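Local coordinates for GTP-binding protein (Thermus thermophilus, PDB 2DBY) that binds guanine nucleotide, seen here as GDP, and probably acts as a ribosome-binding ATPase of the YchF/OLA1 subfamily of OBG GTPases, at residues E134-D139 with V172-G177. Sequence-based numbering, arbitrary orientation.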
loop_
_atom_site.group_PDB
_atom_site.type_symbol
_atom_site.label_atom_id
_atom_site.label_comp_id
_atom_site.label_asym_id
_atom_site.label_seq_id
_atom_site.Cartn_x
_atom_site.Cartn_y
_atom_site.Cartn_z
ATOM N N GLU A 134 0.213 19.741 10.104
ATOM C CA GLU A 134 0.651 20.350 8.849
ATOM C C GLU A 134 -0.216 19.877 7.660
ATOM O O GLU A 134 -0.535 20.649 6.742
ATOM C CB GLU A 134 2.126 20.017 8.565
ATOM C CG GLU A 134 3.134 20.613 9.587
ATOM C CD GLU A 134 2.909 22.099 9.872
ATOM O OE1 GLU A 134 2.403 22.418 10.975
ATOM O OE2 GLU A 134 3.233 22.940 9.003
ATOM N N LEU A 135 -0.603 18.603 7.658
ATOM C CA LEU A 135 -1.437 18.115 6.543
ATOM C C LEU A 135 -2.836 18.757 6.582
ATOM O O LEU A 135 -3.422 19.075 5.538
ATOM C CB LEU A 135 -1.590 16.590 6.597
ATOM C CG LEU A 135 -0.284 15.777 6.581
ATOM C CD1 LEU A 135 -0.635 14.290 6.463
ATOM C CD2 LEU A 135 0.576 16.197 5.399
ATOM N N LEU A 136 -3.348 18.936 7.794
ATOM C CA LEU A 136 -4.658 19.548 7.982
ATOM C C LEU A 136 -4.630 20.988 7.496
ATOM O O LEU A 136 -5.544 21.408 6.809
ATOM C CB LEU A 136 -5.064 19.523 9.461
ATOM C CG LEU A 136 -5.613 18.218 10.021
ATOM C CD1 LEU A 136 -5.539 18.254 11.537
ATOM C CD2 LEU A 136 -7.062 18.028 9.558
ATOM N N LEU A 137 -3.580 21.738 7.838
ATOM C CA LEU A 137 -3.488 23.130 7.422
ATOM C C LEU A 137 -3.478 23.233 5.906
ATOM O O LEU A 137 -4.118 24.120 5.325
ATOM C CB LEU A 137 -2.228 23.784 8.016
ATOM C CG LEU A 137 -2.328 24.027 9.529
ATOM C CD1 LEU A 137 -0.961 24.481 10.067
ATOM C CD2 LEU A 137 -3.372 25.080 9.810
ATOM N N ALA A 138 -2.761 22.332 5.241
ATOM C CA ALA A 138 -2.729 22.382 3.781
ATOM C C ALA A 138 -4.108 22.053 3.193
ATOM O O ALA A 138 -4.564 22.694 2.225
ATOM C CB ALA A 138 -1.673 21.383 3.240
ATOM N N ASP A 139 -4.770 21.062 3.788
ATOM C CA ASP A 139 -6.084 20.622 3.308
ATOM C C ASP A 139 -7.158 21.686 3.521
ATOM O O ASP A 139 -8.072 21.811 2.686
ATOM C CB ASP A 139 -6.524 19.346 4.021
ATOM C CG ASP A 139 -5.902 18.087 3.415
ATOM O OD1 ASP A 139 -5.264 18.191 2.346
ATOM O OD2 ASP A 139 -6.078 16.995 3.998
ATOM N N VAL A 172 -16.163 21.283 7.724
ATOM C CA VAL A 172 -16.575 21.244 9.129
ATOM C C VAL A 172 -15.685 20.259 9.899
ATOM O O VAL A 172 -15.208 20.552 11.006
ATOM C CB VAL A 172 -18.035 20.749 9.260
ATOM C CG1 VAL A 172 -18.373 20.431 10.733
ATOM C CG2 VAL A 172 -18.968 21.818 8.725
ATOM N N HIS A 173 -15.506 19.082 9.297
ATOM C CA HIS A 173 -14.720 17.985 9.876
ATOM C C HIS A 173 -13.257 18.397 10.114
ATOM O O HIS A 173 -12.715 18.208 11.216
ATOM C CB HIS A 173 -14.791 16.792 8.905
ATOM C CG HIS A 173 -14.252 15.505 9.449
ATOM N ND1 HIS A 173 -14.921 14.748 10.389
ATOM C CD2 HIS A 173 -13.155 14.790 9.101
ATOM C CE1 HIS A 173 -14.266 13.614 10.586
ATOM N NE2 HIS A 173 -13.188 13.618 9.815
ATOM N N LEU A 174 -12.617 18.959 9.094
ATOM C CA LEU A 174 -11.229 19.377 9.233
ATOM C C LEU A 174 -11.029 20.560 10.177
ATOM O O LEU A 174 -10.015 20.631 10.876
ATOM C CB LEU A 174 -10.602 19.648 7.864
ATOM C CG LEU A 174 -10.003 18.370 7.243
ATOM C CD1 LEU A 174 -11.135 17.432 6.737
ATOM C CD2 LEU A 174 -9.117 18.771 6.060
ATOM N N GLN A 175 -12.002 21.469 10.223
ATOM C CA GLN A 175 -11.917 22.603 11.131
ATOM C C GLN A 175 -11.971 22.096 12.582
ATOM O O GLN A 175 -11.565 22.799 13.500
ATOM C CB GLN A 175 -13.051 23.604 10.858
ATOM C CG GLN A 175 -12.727 24.591 9.733
ATOM C CD GLN A 175 -11.512 25.503 10.026
ATOM O OE1 GLN A 175 -10.913 25.461 11.105
ATOM N NE2 GLN A 175 -11.149 26.326 9.047
ATOM N N GLU A 176 -12.490 20.888 12.792
ATOM C CA GLU A 176 -12.514 20.299 14.138
ATOM C C GLU A 176 -11.219 19.519 14.396
ATOM O O GLU A 176 -11.078 18.858 15.425
ATOM C CB GLU A 176 -13.719 19.364 14.305
ATOM C CG GLU A 176 -15.016 20.132 14.212
ATOM C CD GLU A 176 -16.266 19.287 14.251
ATOM O OE1 GLU A 176 -16.183 18.056 14.146
ATOM O OE2 GLU A 176 -17.360 19.875 14.381
ATOM N N GLY A 177 -10.285 19.588 13.449
ATOM C CA GLY A 177 -9.005 18.911 13.604
ATOM C C GLY A 177 -9.039 17.434 13.233
ATOM O O GLY A 177 -8.151 16.672 13.617
#
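At the open end of the helical hairpin formed by helices 124-156 and 161-175, where the returning helix stops, L136 meets L174 and G177. L136 lies beside L174, its CD2 3.8 Å from L174 CG, while its other methyl, CD1, rests 3.7 Å from the carbonyl oxygen G177 O. CG of L136, anti to the carbonyl carbon (chi1 -79°), carries the branch toward 172-177. One turn further on, D139 offers its methylene: D139 CB is pressed to 3.3 Å against L174 CD2, a tight approach. The D139 carboxylate stays near L174 CD2 but has its polar partners outside, T200 OG1 on OD2 and L199 N on OD1, so this buried acid is satisfied next to apolar neighbours. L174 also packs on L140 and L143 of helix 124-156. With an alanine in place of L136 both methyls are gone, which would probably open a gap beside L174 CG and cost L174 one of its packing partners on helix 124-156. Positive phi (83°) at G177, a backbone shape suited to glycine, ends helix 161-175 in a Schellman motif, with G177 N bonding back to L174 O at 2.8 Å. Apolar packing between two antiparallel helices, as here, is that of a helical hairpin.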